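Local atomic coordinates of beta-d-glucoside glucohydrolase (Hypocrea jecorina, PDB entry 3ZZ1), a protein that probably hydrolyses terminal, non-reducing beta-D-glucosyl residues, releasing beta-D-glucose, as a secreted family 3 glycoside hydrolase of cellulose breakdown. Residues L343-G353 and A424-F434; A355-N364 and N388-D397. All coordinates share one frame; numbering follows the deposited sequence.

How the contacts relate
Both contacts lie in the C-terminal family region, and the chain of contact 2 falls between the two segments of contact 1. Contact 1 is mostly buried: strand 348-352 pairs with strand 430-434 through regular backbone bonds, and aliphatic side chains line both faces. Contact 2 is less completely buried, although it lies closer to the centre of the chain. There the loop 355-364, which follows strand 348-352, meets the segment leading into helix 395-404. Aromatic rings, an asparagine amide and a single backbone-to-backbone bond replace regular pairing. The two contacts meet at Phe434, whose CE2 is 3.4 Å from Pro395 CB, and Val351 CG1 is 3.6 Å from Ala356 CB.

Contact 1: residues L343-G353 and A424-F434; sequences LKKPASIAVVG and AARGKDVAIVF
Residues Ile349 to Val352 pair in parallel with Val430 to Val433, the strand axes 4.7 Å apart and 16° from exact alignment. Ala350 and Val352 turn their backbone polar groups across: Ala350 N donates to Val430 O, Ile432 N returns a nearly straight bond to Ala350 O (2.8 Å, 178°), and Val352 N and O engage Ile432 O and Phe434 N in the same way. Just before the pairing, Asp429 OD2 takes Ser348 N on its anti lone pair at 2.9 Å. Ser348 OG, turned between its own N and carbonyl carbon (chi1 61°), accepts Asp429 N in return at 3.3 Å and meets a water.

On the buried face of Ile349 and Ile432, beta-branched side chains suit the extended backbone and pack against one another across the neighbouring strands. Ile349 CG1 lies alongside Val430 CG2 at 3.7 Å, and its CG2 meets Ile432 CD1 at 3.8 Å; Leu343 adds its methyls to both partners. On the face of Ala350 and Val352, helix 418-425 comes close. Ala350 CB is only 3.4 Å from Ala424 O, a place suited to a small residue, while Val352 CG2 rests on Ala424 CB. The bent chain of Lys428 passes Ser348 and Ala350 with its methylenes, and NZ bonds Ala424 O and Arg426 O at the helix's end.

Strand 409-413 flanks 348-352 on its other edge, so strand 409-413, helix 418-425 and strand 430-437 form a beta-alpha-beta crossover that passes over 348-352. This belongs to the alpha/beta sandwich domain of family 3 glycosidases.

Contact 2: residues A355-N364 and N388-D397; sequences AAIIGNHARN and NYPYFVAPYD
Ala362 sets its methyl over one face of the Phe392 ring, CB lying 3.9 Å from the ring centroid and 26° off the normal, a CH-pi contact that a small side chain allows. Beside it, Ile358 pushes CD1 into the hollow between Phe392 and Ala394, 3.8 Å from Ala394 CB. The bend at chi2 (-67°) brings that methyl round to Phe392 CD1 as well. Phe392 is itself a wedge: its edge carbon CD2 stands 3.5 Å above the plane of the Tyr389 ring, over its centre. Tyr389 in turn points an edge at the face of His361 in an offset edge-to-face pair, planes 63° apart; ND1 and NE2 of that imidazole make weak hydrogen bonds to Ala377 O and Met380 O.

At one end of the row Asn364 grips Tyr389 by its backbone. OD1 accepts Tyr389 N at 2.9 Å, ND2 donates to Tyr389 O at 2.8 Å, and Lys371 NZ is a further partner of OD1. The positive phi of Asn364 is one that asparagine tolerates well. A leucine here would probably leave both backbone groups of Tyr389 without these mates and deprive Lys371 of this acceptor.

Towards the other end, Ala356 O lies against Pro395 CD and receives Tyr396 N at 2.9 Å. The side chains of Ile357 and Tyr396 cross at a slant, CG2 of the first meeting CB of the second. Ala394 occupies the N-cap position, and a water joins Ile358 N to Asp397 OD2, to which it donates at 2.7 Å.

The chemistry thus divides: interlocking apolar groups shape the middle, while polar bonds near both ends fix the loop 355-364 to the approach and first turn of helix 395-404.

Contact 1: residues L343-G353 and A424-F434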
# COMPACT_ATOMS: atom_id res chain seq x y z
N LEU A 343 -19.14 23.21 4.65
CA LEU A 343 -19.57 24.49 4.10
C LEU A 343 -21.07 24.47 3.90
O LEU A 343 -21.63 23.47 3.44
CB LEU A 343 -18.88 24.77 2.76
CG LEU A 343 -17.35 24.77 2.68
CD1 LEU A 343 -16.91 24.89 1.24
CD2 LEU A 343 -16.75 25.89 3.53
N LYS A 344 -21.72 25.57 4.24
CA LYS A 344 -23.16 25.68 4.07
C LYS A 344 -23.45 26.52 2.83
O LYS A 344 -23.33 26.04 1.71
CB LYS A 344 -23.80 26.30 5.32
CG LYS A 344 -23.34 25.70 6.65
CD LYS A 344 -24.20 24.53 7.08
CE LYS A 344 -23.85 24.12 8.50
NZ LYS A 344 -24.97 23.42 9.20
N LYS A 345 -23.78 27.79 3.03
CA LYS A 345 -24.20 28.64 1.93
C LYS A 345 -23.44 29.97 1.98
O LYS A 345 -24.03 31.03 2.21
CB LYS A 345 -25.71 28.87 2.02
CG LYS A 345 -26.41 29.02 0.68
CD LYS A 345 -27.92 29.08 0.88
CE LYS A 345 -28.61 29.66 -0.35
NZ LYS A 345 -28.44 28.78 -1.55
N PRO A 346 -22.10 29.93 1.78
CA PRO A 346 -21.36 31.19 1.81
C PRO A 346 -21.61 32.00 0.54
O PRO A 346 -21.91 31.41 -0.51
CB PRO A 346 -19.91 30.73 1.89
CG PRO A 346 -19.90 29.40 1.21
CD PRO A 346 -21.23 28.78 1.47
N ALA A 347 -21.53 33.32 0.63
CA ALA A 347 -21.75 34.18 -0.54
C ALA A 347 -20.60 34.08 -1.54
O ALA A 347 -20.81 34.17 -2.75
CB ALA A 347 -21.97 35.64 -0.11
N SER A 348 -19.38 33.88 -1.02
CA SER A 348 -18.19 33.81 -1.86
C SER A 348 -17.14 32.81 -1.37
O SER A 348 -16.96 32.62 -0.16
CB SER A 348 -17.57 35.20 -2.02
OG SER A 348 -17.19 35.73 -0.77
N ILE A 349 -16.46 32.19 -2.32
CA ILE A 349 -15.37 31.25 -2.05
C ILE A 349 -14.16 31.64 -2.89
O ILE A 349 -14.29 31.88 -4.09
CB ILE A 349 -15.77 29.78 -2.36
CG1 ILE A 349 -16.77 29.26 -1.33
CG2 ILE A 349 -14.54 28.87 -2.42
CD1 ILE A 349 -17.37 27.89 -1.65
N ALA A 350 -12.99 31.71 -2.27
CA ALA A 350 -11.73 31.80 -3.01
C ALA A 350 -11.08 30.42 -3.11
O ALA A 350 -11.01 29.67 -2.13
CB ALA A 350 -10.78 32.79 -2.36
N VAL A 351 -10.62 30.08 -4.31
CA VAL A 351 -9.91 28.83 -4.55
C VAL A 351 -8.51 29.22 -5.01
O VAL A 351 -8.35 29.94 -6.00
CB VAL A 351 -10.64 27.94 -5.59
CG1 VAL A 351 -9.81 26.70 -5.92
CG2 VAL A 351 -12.01 27.52 -5.07
N VAL A 352 -7.50 28.76 -4.28
CA VAL A 352 -6.14 29.25 -4.46
C VAL A 352 -5.14 28.09 -4.53
O VAL A 352 -5.16 27.19 -3.68
CB VAL A 352 -5.74 30.22 -3.31
CG1 VAL A 352 -4.27 30.63 -3.41
CG2 VAL A 352 -6.64 31.46 -3.31
N GLY A 353 -4.27 28.13 -5.54
CA GLY A 353 -3.21 27.14 -5.69
C GLY A 353 -3.23 26.45 -7.04
O GLY A 353 -4.29 26.15 -7.58
N ALA A 424 -7.11 37.11 -4.42
CA ALA A 424 -8.26 36.22 -4.58
C ALA A 424 -9.02 36.02 -3.27
O ALA A 424 -10.25 36.03 -3.26
CB ALA A 424 -7.81 34.88 -5.16
N ALA A 425 -8.29 35.85 -2.17
CA ALA A 425 -8.89 35.55 -0.87
C ALA A 425 -9.49 36.76 -0.15
O ALA A 425 -10.38 36.60 0.70
CB ALA A 425 -7.88 34.85 0.03
N ARG A 426 -9.02 37.96 -0.48
CA ARG A 426 -9.44 39.19 0.21
C ARG A 426 -10.95 39.44 0.07
O ARG A 426 -11.49 39.42 -1.04
CB ARG A 426 -8.65 40.41 -0.30
CG ARG A 426 -8.55 41.55 0.72
CD ARG A 426 -7.62 42.68 0.24
NE ARG A 426 -6.27 42.20 -0.10
CZ ARG A 426 -5.31 41.95 0.79
NH1 ARG A 426 -5.52 42.15 2.09
NH2 ARG A 426 -4.13 41.51 0.38
N GLY A 427 -11.61 39.64 1.21
CA GLY A 427 -13.04 39.97 1.24
C GLY A 427 -13.99 38.80 1.07
O GLY A 427 -15.21 38.99 1.05
N LYS A 428 -13.45 37.59 0.95
CA LYS A 428 -14.28 36.39 0.76
C LYS A 428 -14.66 35.73 2.08
O LYS A 428 -13.94 35.85 3.08
CB LYS A 428 -13.60 35.37 -0.17
CG LYS A 428 -13.00 35.95 -1.46
CD LYS A 428 -14.01 36.76 -2.28
CE LYS A 428 -13.40 37.28 -3.58
NZ LYS A 428 -12.24 38.18 -3.32
N ASP A 429 -15.80 35.04 2.09
CA ASP A 429 -16.29 34.35 3.29
C ASP A 429 -15.33 33.25 3.74
O ASP A 429 -15.00 33.17 4.92
CB ASP A 429 -17.69 33.79 3.06
CG ASP A 429 -18.72 34.88 2.82
OD1 ASP A 429 -18.89 35.74 3.71
OD2 ASP A 429 -19.35 34.89 1.75
N VAL A 430 -14.92 32.41 2.79
CA VAL A 430 -13.88 31.40 3.04
C VAL A 430 -12.88 31.35 1.89
O VAL A 430 -13.19 31.74 0.76
CB VAL A 430 -14.46 29.97 3.28
CG1 VAL A 430 -15.36 29.93 4.52
CG2 VAL A 430 -15.20 29.46 2.05
N ALA A 431 -11.68 30.88 2.20
CA ALA A 431 -10.63 30.70 1.21
C ALA A 431 -10.09 29.28 1.33
O ALA A 431 -9.68 28.86 2.42
CB ALA A 431 -9.52 31.72 1.41
N ILE A 432 -10.10 28.55 0.22
CA ILE A 432 -9.63 27.17 0.18
C ILE A 432 -8.29 27.12 -0.56
O ILE A 432 -8.25 27.38 -1.77
CB ILE A 432 -10.66 26.21 -0.48
CG1 ILE A 432 -12.07 26.46 0.08
CG2 ILE A 432 -10.25 24.76 -0.26
CD1 ILE A 432 -13.20 25.73 -0.68
N VAL A 433 -7.22 26.79 0.16
CA VAL A 433 -5.87 26.77 -0.40
C VAL A 433 -5.40 25.34 -0.66
O VAL A 433 -5.53 24.46 0.21
CB VAL A 433 -4.85 27.51 0.51
CG1 VAL A 433 -3.51 27.70 -0.21
CG2 VAL A 433 -5.38 28.85 0.94
N PHE A 434 -4.83 25.12 -1.84
CA PHE A 434 -4.43 23.79 -2.28
C PHE A 434 -2.92 23.64 -2.36
O PHE A 434 -2.25 24.33 -3.13
CB PHE A 434 -5.07 23.45 -3.63
CG PHE A 434 -6.54 23.18 -3.54
CD1 PHE A 434 -7.45 24.24 -3.53
CD2 PHE A 434 -7.02 21.89 -3.45
CE1 PHE A 434 -8.81 23.99 -3.43
CE2 PHE A 434 -8.38 21.64 -3.36
CZ PHE A 434 -9.28 22.70 -3.35
O HOH W 1 -18.88 37.68 -0.03

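Contact 2: residues A355-N364 and N388-D397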
# COMPACT_ATOMS: atom_id res chain seq x y z
N ALA A 355 -2.47 23.50 -7.60
CA ALA A 355 -2.99 22.15 -7.36
C ALA A 355 -4.52 22.06 -7.36
O ALA A 355 -5.09 20.98 -7.23
CB ALA A 355 -2.43 21.60 -6.05
N ALA A 356 -5.18 23.21 -7.49
CA ALA A 356 -6.64 23.25 -7.61
C ALA A 356 -7.13 22.88 -9.02
O ALA A 356 -8.24 22.35 -9.17
CB ALA A 356 -7.16 24.63 -7.21
N ILE A 357 -6.31 23.14 -10.04
CA ILE A 357 -6.73 22.95 -11.44
C ILE A 357 -6.03 21.82 -12.20
O ILE A 357 -5.04 21.26 -11.74
CB ILE A 357 -6.59 24.26 -12.25
CG1 ILE A 357 -5.12 24.71 -12.32
CG2 ILE A 357 -7.50 25.35 -11.68
CD1 ILE A 357 -4.80 25.61 -13.51
N ILE A 358 -6.55 21.51 -13.38
CA ILE A 358 -5.94 20.54 -14.30
C ILE A 358 -4.57 21.04 -14.76
O ILE A 358 -4.43 22.19 -15.20
CB ILE A 358 -6.85 20.29 -15.54
CG1 ILE A 358 -8.17 19.61 -15.15
CG2 ILE A 358 -6.11 19.49 -16.62
CD1 ILE A 358 -8.04 18.19 -14.63
N GLY A 359 -3.56 20.18 -14.63
CA GLY A 359 -2.21 20.48 -15.11
C GLY A 359 -1.67 19.31 -15.91
O GLY A 359 -2.42 18.44 -16.34
N ASN A 360 -0.35 19.29 -16.11
CA ASN A 360 0.31 18.26 -16.91
C ASN A 360 0.25 16.87 -16.27
O ASN A 360 0.34 15.86 -16.96
CB ASN A 360 1.76 18.65 -17.21
CG ASN A 360 1.88 19.72 -18.28
OD1 ASN A 360 1.03 19.84 -19.17
ND2 ASN A 360 2.95 20.50 -18.20
N HIS A 361 0.08 16.83 -14.95
CA HIS A 361 -0.08 15.58 -14.22
C HIS A 361 -1.40 14.88 -14.58
O HIS A 361 -1.42 13.70 -14.93
CB HIS A 361 -0.02 15.83 -12.71
CG HIS A 361 -0.17 14.59 -11.89
ND1 HIS A 361 -1.38 14.21 -11.33
CD2 HIS A 361 0.72 13.63 -11.54
CE1 HIS A 361 -1.22 13.08 -10.68
NE2 HIS A 361 0.05 12.71 -10.79
N ALA A 362 -2.50 15.64 -14.52
CA ALA A 362 -3.83 15.13 -14.83
C ALA A 362 -4.01 14.81 -16.32
O ALA A 362 -4.79 13.91 -16.67
CB ALA A 362 -4.89 16.13 -14.38
N ARG A 363 -3.27 15.52 -17.18
CA ARG A 363 -3.44 15.45 -18.64
C ARG A 363 -2.73 14.30 -19.37
O ARG A 363 -2.96 14.10 -20.57
CB ARG A 363 -3.05 16.79 -19.29
CG ARG A 363 -4.07 17.91 -19.07
CD ARG A 363 -3.77 19.15 -19.91
NE ARG A 363 -2.59 19.88 -19.44
CZ ARG A 363 -2.61 21.11 -18.91
NH1 ARG A 363 -3.76 21.77 -18.78
NH2 ARG A 363 -1.48 21.67 -18.52
N ASN A 364 -1.90 13.53 -18.66
CA ASN A 364 -1.02 12.53 -19.30
C ASN A 364 -0.07 13.19 -20.31
O ASN A 364 0.04 12.76 -21.46
CB ASN A 364 -1.82 11.40 -19.97
CG ASN A 364 -2.87 10.78 -19.06
OD1 ASN A 364 -2.68 10.68 -17.84
ND2 ASN A 364 -3.99 10.36 -19.64
N ASN A 388 -2.00 6.07 -16.72
CA ASN A 388 -2.72 7.12 -17.44
C ASN A 388 -4.11 7.37 -16.86
O ASN A 388 -4.81 6.42 -16.48
CB ASN A 388 -2.89 6.73 -18.91
CG ASN A 388 -1.58 6.69 -19.67
OD1 ASN A 388 -1.29 5.70 -20.35
ND2 ASN A 388 -0.79 7.76 -19.59
N TYR A 389 -4.50 8.64 -16.80
CA TYR A 389 -5.86 9.01 -16.41
C TYR A 389 -6.79 8.96 -17.62
O TYR A 389 -6.50 9.55 -18.65
CB TYR A 389 -5.88 10.43 -15.83
CG TYR A 389 -5.20 10.55 -14.49
CD1 TYR A 389 -5.67 9.85 -13.37
CD2 TYR A 389 -4.10 11.39 -14.33
CE1 TYR A 389 -5.04 9.97 -12.13
CE2 TYR A 389 -3.47 11.52 -13.10
CZ TYR A 389 -3.94 10.80 -12.01
OH TYR A 389 -3.32 10.94 -10.79
N PRO A 390 -7.92 8.25 -17.49
CA PRO A 390 -8.92 8.29 -18.56
C PRO A 390 -9.66 9.63 -18.54
O PRO A 390 -10.19 10.07 -19.56
CB PRO A 390 -9.86 7.14 -18.20
CG PRO A 390 -9.73 6.98 -16.72
CD PRO A 390 -8.30 7.33 -16.40
N TYR A 391 -9.69 10.25 -17.36
CA TYR A 391 -10.22 11.59 -17.14
C TYR A 391 -9.67 12.02 -15.78
O TYR A 391 -9.04 11.22 -15.08
CB TYR A 391 -11.75 11.59 -17.14
CG TYR A 391 -12.36 10.79 -16.01
CD1 TYR A 391 -12.59 9.42 -16.15
CD2 TYR A 391 -12.70 11.40 -14.80
CE1 TYR A 391 -13.15 8.67 -15.11
CE2 TYR A 391 -13.24 10.67 -13.76
CZ TYR A 391 -13.47 9.30 -13.92
OH TYR A 391 -14.00 8.57 -12.89
N PHE A 392 -9.91 13.28 -15.41
CA PHE A 392 -9.51 13.77 -14.10
C PHE A 392 -10.42 14.91 -13.68
O PHE A 392 -10.53 15.92 -14.39
CB PHE A 392 -8.05 14.24 -14.11
CG PHE A 392 -7.44 14.38 -12.73
CD1 PHE A 392 -7.79 15.46 -11.91
CD2 PHE A 392 -6.52 13.45 -12.25
CE1 PHE A 392 -7.24 15.60 -10.64
CE2 PHE A 392 -5.96 13.58 -10.98
CZ PHE A 392 -6.32 14.66 -10.17
N VAL A 393 -11.07 14.74 -12.53
CA VAL A 393 -11.94 15.77 -11.96
C VAL A 393 -11.14 16.66 -11.00
O VAL A 393 -10.88 16.28 -9.86
CB VAL A 393 -13.16 15.16 -11.23
CG1 VAL A 393 -14.14 16.26 -10.81
CG2 VAL A 393 -13.87 14.13 -12.11
N ALA A 394 -10.77 17.85 -11.48
CA ALA A 394 -10.02 18.82 -10.68
C ALA A 394 -10.87 19.39 -9.53
O ALA A 394 -12.07 19.59 -9.69
CB ALA A 394 -9.49 19.94 -11.56
N PRO A 395 -10.23 19.64 -8.36
CA PRO A 395 -10.93 20.26 -7.24
C PRO A 395 -11.67 21.54 -7.63
O PRO A 395 -12.84 21.69 -7.26
CB PRO A 395 -9.79 20.57 -6.27
CG PRO A 395 -8.78 19.53 -6.54
CD PRO A 395 -8.85 19.27 -8.01
N TYR A 396 -11.02 22.42 -8.39
CA TYR A 396 -11.64 23.69 -8.79
C TYR A 396 -12.94 23.53 -9.57
O TYR A 396 -13.95 24.16 -9.25
CB TYR A 396 -10.69 24.60 -9.58
CG TYR A 396 -11.42 25.74 -10.25
CD1 TYR A 396 -11.98 26.78 -9.49
CD2 TYR A 396 -11.60 25.77 -11.63
CE1 TYR A 396 -12.68 27.82 -10.10
CE2 TYR A 396 -12.30 26.80 -12.25
CZ TYR A 396 -12.83 27.83 -11.48
OH TYR A 396 -13.52 28.85 -12.10
N ASP A 397 -12.90 22.70 -10.61
CA ASP A 397 -14.04 22.49 -11.49
C ASP A 397 -15.23 21.93 -10.70
O ASP A 397 -16.37 22.36 -10.89
CB ASP A 397 -13.66 21.59 -12.67
CG ASP A 397 -12.65 22.25 -13.62
OD1 ASP A 397 -12.82 23.44 -13.95
OD2 ASP A 397 -11.67 21.57 -14.04
O HOH W 2 -9.25 22.65 -14.03